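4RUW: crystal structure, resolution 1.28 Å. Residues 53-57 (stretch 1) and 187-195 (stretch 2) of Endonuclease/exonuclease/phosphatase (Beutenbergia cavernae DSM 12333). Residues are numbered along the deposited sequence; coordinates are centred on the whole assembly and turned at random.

Stretch 1 53-57: RRDLR
Stretch 2, residues 187-195: DVPGLGDVV

A small, mostly apolar contact, centred on Leu56 and Leu191 and tied at its exposed margin by one arginine hydrogen bond, joins a strand and its lead-in to a hairpin distant in sequence, burying 339 Å² in all. Stretch 2 runs as strand 187-188, turns through Pro189 (phi/psi -53/130), Gly190 (91/-26) and Leu191 (-108/-37), and returns as strand 192-195. The turn is closed by Val188 N to Gly192 O (3.0 Å), Leu191 N to Val188 O (3.0 Å) and Gly192 N to Val188 O (2.8 Å). Stretch 1 becomes extended at Asp55 (-78/146) and Leu56 (-143/122), after Arg54 at -120/12. In register, Arg53 CA lies 5.4 Å from Gly190 CA and Arg54 CA 5.6 Å from Leu191 CA, while Leu56 CA stands 8.3 Å from Val188 CA, leaving room for side chains. No backbone hydrogen bond crosses. Buried Leu56 (chi1 t, chi2 p) points toward the hairpin and reaches both its strands: CD1 is 4.0 Å from Val188 CG2, CD2 is 4.3 Å from Val194 CG1, and CB is 3.9 Å from Leu191 CD2. Both valines are buried, with chi1 t. Leu191 (m, p) leaves its backbone sideways, but its end comes nearer, setting CD1 3.6 Å from Arg53 O, Arg54 C and Asp55 O alike. Arg54, m at chi1 to chi3 with chi4 -170°, curls its end back to the turn; NH1 donates to Gly190 O (3.0 Å, 147°), which lies at the guanidinium edge. Water 1 accepts from Arg54 NH2 (3.1 Å) and donates to Leu191 O (3.0 Å), bridging the stretches. Gly190 suits its place doubly: its backbone angles call for glycine, and a CB would sit 2.5 Å from Arg53 O. Arg53, modelled only to CB, and Asp55 are exposed and point CB away from the hairpin.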

# COMPACT_ATOMS: atom_id res chain seq x y z
N ARG A 53 -5.48 -19.19 15.01
CA ARG A 53 -4.63 -19.19 13.84
C ARG A 53 -4.36 -17.78 13.53
O ARG A 53 -4.90 -16.91 14.13
CB ARG A 53 -5.23 -19.89 12.66
N ARG A 54 -3.46 -17.59 12.61
CA ARG A 54 -2.79 -16.33 12.52
C ARG A 54 -2.98 -15.61 11.18
O ARG A 54 -2.31 -14.67 10.93
CB ARG A 54 -1.32 -16.48 12.85
CG ARG A 54 -1.09 -17.13 14.19
CD ARG A 54 -1.25 -16.13 15.28
NE ARG A 54 -0.10 -15.25 15.37
CZ ARG A 54 0.09 -14.40 16.36
NH1 ARG A 54 -0.79 -14.29 17.32
NH2 ARG A 54 1.16 -13.66 16.39
N ASP A 55 -3.92 -16.09 10.38
CA ASP A 55 -4.22 -15.49 9.08
C ASP A 55 -5.05 -14.23 9.16
O ASP A 55 -5.92 -14.09 10.02
CB ASP A 55 -4.97 -16.50 8.19
CG ASP A 55 -4.09 -17.66 7.75
OD1 ASP A 55 -2.85 -17.50 7.74
OD2 ASP A 55 -4.64 -18.72 7.41
N LEU A 56 -4.78 -13.32 8.23
CA LEU A 56 -5.55 -12.09 8.11
C LEU A 56 -5.69 -11.73 6.64
O LEU A 56 -4.69 -11.58 5.95
CB LEU A 56 -4.84 -10.94 8.82
CG LEU A 56 -5.58 -9.61 8.85
CD1 LEU A 56 -6.80 -9.70 9.75
CD2 LEU A 56 -4.64 -8.50 9.31
N ARG A 57 -6.92 -11.61 6.15
CA ARG A 57 -7.16 -11.17 4.79
C ARG A 57 -7.56 -9.70 4.81
O ARG A 57 -8.55 -9.32 5.45
CB ARG A 57 -8.21 -12.03 4.09
CG ARG A 57 -8.54 -11.54 2.69
CD ARG A 57 -9.44 -12.51 1.93
NE ARG A 57 -8.64 -13.55 1.31
CZ ARG A 57 -9.02 -14.30 0.27
NH1 ARG A 57 -10.22 -14.14 -0.27
NH2 ARG A 57 -8.19 -15.20 -0.23
N ASP A 187 -9.50 -5.65 16.72
CA ASP A 187 -9.11 -6.76 17.57
C ASP A 187 -9.47 -8.08 16.88
O ASP A 187 -10.62 -8.50 16.87
CB ASP A 187 -9.80 -6.66 18.93
CG ASP A 187 -9.34 -7.72 19.90
OD1 ASP A 187 -8.35 -8.42 19.60
OD2 ASP A 187 -9.96 -7.85 20.97
N VAL A 188 -8.47 -8.70 16.26
CA VAL A 188 -8.70 -9.88 15.43
C VAL A 188 -8.47 -11.16 16.24
O VAL A 188 -7.39 -11.37 16.78
CB VAL A 188 -7.75 -9.87 14.23
CG1 VAL A 188 -8.02 -11.07 13.34
CG2 VAL A 188 -7.90 -8.57 13.45
N PRO A 189 -9.50 -12.02 16.33
CA PRO A 189 -9.36 -13.28 17.07
C PRO A 189 -8.15 -14.07 16.58
O PRO A 189 -7.99 -14.26 15.37
CB PRO A 189 -10.66 -14.02 16.74
CG PRO A 189 -11.63 -12.93 16.44
CD PRO A 189 -10.85 -11.86 15.75
N GLY A 190 -7.30 -14.51 17.51
CA GLY A 190 -6.11 -15.27 17.18
C GLY A 190 -4.86 -14.43 16.96
O GLY A 190 -3.74 -14.91 17.13
N LEU A 191 -5.05 -13.17 16.56
CA LEU A 191 -3.93 -12.29 16.27
C LEU A 191 -3.77 -11.22 17.32
O LEU A 191 -2.65 -10.83 17.66
CB LEU A 191 -4.11 -11.59 14.92
CG LEU A 191 -3.81 -12.38 13.65
CD1 LEU A 191 -4.88 -13.42 13.37
CD2 LEU A 191 -3.64 -11.44 12.46
N GLY A 192 -4.89 -10.72 17.83
CA GLY A 192 -4.86 -9.58 18.72
C GLY A 192 -5.05 -8.29 17.95
O GLY A 192 -5.59 -8.29 16.84
N ASP A 193 -4.59 -7.18 18.52
CA ASP A 193 -4.81 -5.87 17.93
C ASP A 193 -3.98 -5.67 16.67
O ASP A 193 -2.78 -5.92 16.66
CB ASP A 193 -4.47 -4.76 18.93
CG ASP A 193 -5.46 -4.66 20.08
OD1 ASP A 193 -6.46 -5.42 20.11
OD2 ASP A 193 -5.24 -3.80 20.95
N VAL A 194 -4.64 -5.17 15.62
CA VAL A 194 -3.95 -4.79 14.39
C VAL A 194 -4.36 -3.35 14.10
O VAL A 194 -5.55 -3.06 14.03
CB VAL A 194 -4.34 -5.71 13.21
CG1 VAL A 194 -3.68 -5.22 11.92
CG2 VAL A 194 -3.96 -7.16 13.51
N VAL A 195 -3.39 -2.46 13.94
CA VAL A 195 -3.71 -1.08 13.60
C VAL A 195 -3.89 -0.95 12.09
O VAL A 195 -3.01 -1.33 11.33
CB VAL A 195 -2.62 -0.11 14.10
CG1 VAL A 195 -3.00 1.32 13.80
CG2 VAL A 195 -2.38 -0.30 15.60
O HOH W 1 0.16 -11.57 18.40